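Local atomic coordinates of succinoglycan biosynthesis protein (Bacillus cereus ATCC 14579, PDB entry 3B55), a protein that binds calcium and belongs to the erythromycin esterase-like family, with a possible link to succinoglycan biosynthesis and no established reaction. Residues Gln174-Glu178 with Asn179-Asn183; Ile255-Asn258 with Ala259-Glu263. The protein carries 1 engineered substitution. All coordinates share one frame; numbering follows the deposited sequence.

In the fold
Contact 1 covers the loop that leaves strand 167-172, an outermost strand of the eight-stranded mixed sheet, and the first turn of helix 178-192; contact 2 is one span of helix 250-268. Their centres lie 10 Å apart, and the two helices touch directly. Val180 CG1 comes within 3.5 Å of Asn258 O, Tyr181 CE1 within 3.5 Å of Ile262 CD1, and Asn183 ND2 lies 3.4 Å from Asn258 OD1. Val176 also packs on Ile261 and Ile262. Both contacts sit about 19 Å from the chain centre, measured between centres, and away from the calcium site of His85 and Glu113.

Contact 1. Residues Gln174-Glu178 with Asn179-Asn183; sequences QSVNE and NVYNN
Val176 and Tyr181 make the main apolar contact, their side chains crossing at about a right angle. CG1 of Val176, swung anti to its own backbone N (chi1 178°), reaches Tyr181 CE2 at 3.5 Å and also lies near CZ and OH of the phenol. The same methyl approaches Val180 CB at 4.1 Å, so one branch touches two successive residues of the helix. At the ring edge, near its plane, lie the backbone oxygen of Val176, 3.3 Å from Tyr181 CE2, and the CA of Glu178. The phenol hydroxyl hydrogen-bonds to Thr210 OG1, which also bonds to Val176 O; the polar end of the tyrosine and the loop carbonyl thus share a partner.

The backbone bonds mark the passage from loop into helix 178-192, directly after the loop that leaves edge strand 167-172. Asn182 N donates to Glu178 O over 2.9 Å, the i to i+4 spacing of an alpha helix, with an N-H...O angle of 159°. Val180 N makes only a weak bond of 3.3 Å to Asn177 O.

Among the polar side chains, the Asn179 amide turns back toward Asn177, OD1 lying 3.5 Å from Asn177 CB. Its chi1 of 48° sets CG between backbone N and carbonyl carbon, while ND2 hydrogen-bonds to Asp117 O. Asp117 OD2 in turn receives hydrogen bonds from Asn177 N and Ser175 OG, tying the loop to helix 116-128. Farther out, Asn182 ND2 rests 3.7 Å from Glu178 CG.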
# COMPACT_ATOMS: atom_id res chain seq x y z
N GLN A 174 -2.94 2.92 11.68
CA GLN A 174 -3.88 2.26 12.57
C GLN A 174 -3.40 2.43 14.01
O GLN A 174 -4.08 2.05 14.97
CB GLN A 174 -4.00 0.78 12.20
CG GLN A 174 -4.10 0.56 10.70
CD GLN A 174 -5.21 -0.40 10.32
OE1 GLN A 174 -6.39 -0.14 10.54
NE2 GLN A 174 -4.83 -1.53 9.73
N SER A 175 -2.21 3.02 14.15
CA SER A 175 -1.62 3.26 15.46
C SER A 175 -0.38 4.15 15.34
O SER A 175 0.16 4.37 14.26
CB SER A 175 -1.22 1.94 16.11
OG SER A 175 -0.15 1.33 15.41
N VAL A 176 0.06 4.68 16.48
CA VAL A 176 1.24 5.54 16.56
C VAL A 176 2.00 5.08 17.79
O VAL A 176 1.82 5.64 18.88
CB VAL A 176 0.85 7.01 16.74
CG1 VAL A 176 2.11 7.85 16.87
CG2 VAL A 176 -0.00 7.48 15.57
N ASN A 177 2.83 4.07 17.62
CA ASN A 177 3.59 3.54 18.74
C ASN A 177 4.63 4.52 19.27
O ASN A 177 4.85 5.58 18.70
CB ASN A 177 4.23 2.20 18.36
CG ASN A 177 3.20 1.19 17.86
OD1 ASN A 177 2.05 1.18 18.31
ND2 ASN A 177 3.61 0.33 16.93
N GLU A 178 5.26 4.13 20.37
CA GLU A 178 6.25 4.96 21.03
C GLU A 178 7.51 5.31 20.22
O GLU A 178 8.11 6.36 20.44
CB GLU A 178 6.62 4.30 22.36
CG GLU A 178 7.22 5.23 23.40
CD GLU A 178 7.21 4.63 24.79
OE1 GLU A 178 7.76 5.25 25.72
OE2 GLU A 178 6.63 3.52 24.95
N ASN A 179 7.92 4.45 19.29
CA ASN A 179 9.12 4.75 18.52
C ASN A 179 8.99 6.05 17.73
O ASN A 179 9.97 6.76 17.53
CB ASN A 179 9.49 3.59 17.57
CG ASN A 179 8.31 3.08 16.76
OD1 ASN A 179 7.17 3.54 16.92
ND2 ASN A 179 8.58 2.13 15.87
N VAL A 180 7.78 6.37 17.29
CA VAL A 180 7.56 7.60 16.54
C VAL A 180 7.80 8.79 17.47
O VAL A 180 8.44 9.77 17.09
CB VAL A 180 6.12 7.67 15.98
CG1 VAL A 180 5.81 9.09 15.52
CG2 VAL A 180 5.98 6.69 14.83
N TYR A 181 7.27 8.70 18.69
CA TYR A 181 7.41 9.75 19.69
C TYR A 181 8.87 9.92 20.10
O TYR A 181 9.33 11.05 20.28
CB TYR A 181 6.55 9.43 20.91
CG TYR A 181 5.07 9.51 20.64
CD1 TYR A 181 4.43 10.75 20.53
CD2 TYR A 181 4.31 8.36 20.48
CE1 TYR A 181 3.07 10.84 20.26
CE2 TYR A 181 2.94 8.43 20.21
CZ TYR A 181 2.33 9.67 20.10
OH TYR A 181 0.98 9.76 19.84
N ASN A 182 9.59 8.81 20.25
CA ASN A 182 11.00 8.88 20.64
C ASN A 182 11.86 9.53 19.56
O ASN A 182 12.92 10.08 19.86
CB ASN A 182 11.56 7.50 20.98
CG ASN A 182 10.96 6.93 22.25
OD1 ASN A 182 10.69 7.66 23.21
ND2 ASN A 182 10.77 5.62 22.28
N ASN A 183 11.44 9.45 18.30
CA ASN A 183 12.21 10.09 17.23
C ASN A 183 12.14 11.60 17.39
O ASN A 183 13.14 12.30 17.22
CB ASN A 183 11.66 9.71 15.84
CG ASN A 183 12.07 8.32 15.41
OD1 ASN A 183 13.11 7.81 15.82
ND2 ASN A 183 11.26 7.70 14.55

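Contact 2. Residues Ile255-Asn258 with Ala259-Glu263; sequences IKQN and ARIIE
Arg260 packs its aliphatic root against the Gln257 amide one turn earlier: Gln257 NE2 stands 3.5 Å from Arg260 CB, and Gln257 O lies 3.1 Å from that same carbon. Both chains bend at chi2 (59° in Gln257, 76° in Arg260); NE2 lies against CB and CG of the arginine, while the guanidinium leads away.

On the buried side, two isoleucines press against carbonyls one turn earlier. Ile261 sets CG1 3.3 Å from Gln257 O, and Ile262 CG1 lies 3.6 Å from Asn258 O. Ile261 also touches Trp116, and Ile262 packs on Ile184 and Ala231. Asn258 is buried too, its amide nitrogen bonded to Trp254 O within the same helix and its OD1 weakly bonded to Trp116 NE1.

The looser part is the set of ion pairs at Arg260. NH1 of Arg260 and Glu263 OE2 form a long salt bridge of 3.8 Å, with the carboxylate oxygen well out of the guanidinium plane and no N-H aimed at it; the pair with Glu289 is long and weak as well. By contrast, Glu263 OE2 is hydrogen-bonded to Ser235 OG, and Lys256 NZ forms a salt bridge with Glu239.

Successive i to i+4 bonds run beneath both sides: Ala259 N to Ile255 O at 3.0 Å, then Arg260 N to Lys256 O and Ile261 N to Gln257 O. Helix 250-268 is here a largely buried alpha helix of a helical layer, packed against helices 178-192, 221-240 and 116-128, with its few charged residues along a partly exposed strip.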
# COMPACT_ATOMS: atom_id res chain seq x y z
N ILE A 255 11.51 14.27 10.95
CA ILE A 255 10.88 14.59 12.23
C ILE A 255 9.50 15.20 12.02
O ILE A 255 8.53 14.77 12.63
CB ILE A 255 11.76 15.57 13.03
CG1 ILE A 255 13.15 14.95 13.25
CG2 ILE A 255 11.10 15.91 14.35
CD1 ILE A 255 13.13 13.56 13.88
N LYS A 256 9.43 16.18 11.13
CA LYS A 256 8.19 16.86 10.82
C LYS A 256 7.10 15.88 10.37
O LYS A 256 5.94 16.00 10.76
CB LYS A 256 8.45 17.90 9.72
CG LYS A 256 7.29 18.80 9.42
CD LYS A 256 7.73 19.97 8.56
CE LYS A 256 6.56 20.87 8.25
NZ LYS A 256 5.84 21.19 9.51
N GLN A 257 7.49 14.89 9.56
CA GLN A 257 6.56 13.90 9.07
C GLN A 257 6.09 12.98 10.19
O GLN A 257 4.91 12.61 10.25
CB GLN A 257 7.20 13.07 7.96
CG GLN A 257 6.26 12.04 7.36
CD GLN A 257 5.00 12.65 6.77
OE1 GLN A 257 4.08 11.93 6.37
NE2 GLN A 257 4.94 13.98 6.72
N ASN A 258 7.02 12.62 11.08
CA ASN A 258 6.69 11.78 12.23
C ASN A 258 5.61 12.48 13.05
O ASN A 258 4.69 11.83 13.56
CB ASN A 258 7.93 11.55 13.09
CG ASN A 258 8.88 10.52 12.51
OD1 ASN A 258 8.78 9.33 12.81
ND2 ASN A 258 9.79 10.96 11.65
N ALA A 259 5.71 13.80 13.18
CA ALA A 259 4.72 14.57 13.93
C ALA A 259 3.42 14.58 13.14
O ALA A 259 2.32 14.52 13.69
CB ALA A 259 5.21 16.00 14.16
N ARG A 260 3.56 14.66 11.82
CA ARG A 260 2.41 14.67 10.93
C ARG A 260 1.58 13.39 11.11
O ARG A 260 0.36 13.40 10.97
CB ARG A 260 2.87 14.77 9.48
CG ARG A 260 1.75 15.06 8.52
CD ARG A 260 1.33 16.51 8.61
NE ARG A 260 0.08 16.76 7.90
CZ ARG A 260 -1.12 16.52 8.41
NH1 ARG A 260 -1.24 16.03 9.64
NH2 ARG A 260 -2.21 16.77 7.70
N ILE A 261 2.26 12.29 11.41
CA ILE A 261 1.57 11.02 11.60
C ILE A 261 0.64 11.08 12.81
O ILE A 261 -0.46 10.52 12.77
CB ILE A 261 2.59 9.87 11.79
CG1 ILE A 261 3.39 9.67 10.50
CG2 ILE A 261 1.86 8.59 12.18
CD1 ILE A 261 2.57 9.20 9.31
N ILE A 262 1.08 11.74 13.88
CA ILE A 262 0.28 11.88 15.09
C ILE A 262 -0.99 12.67 14.80
O ILE A 262 -2.06 12.34 15.33
CB ILE A 262 1.08 12.60 16.20
CG1 ILE A 262 2.44 11.92 16.39
CG2 ILE A 262 0.29 12.57 17.50
CD1 ILE A 262 3.38 12.66 17.31
N GLU A 263 -0.89 13.71 13.98
CA GLU A 263 -2.06 14.50 13.62
C GLU A 263 -3.00 13.67 12.75
O GLU A 263 -4.23 13.75 12.89
CB GLU A 263 -1.66 15.74 12.83
CG GLU A 263 -0.95 16.83 13.62
CD GLU A 263 -0.70 18.06 12.78
OE1 GLU A 263 -1.64 18.85 12.56
OE2 GLU A 263 0.45 18.22 12.31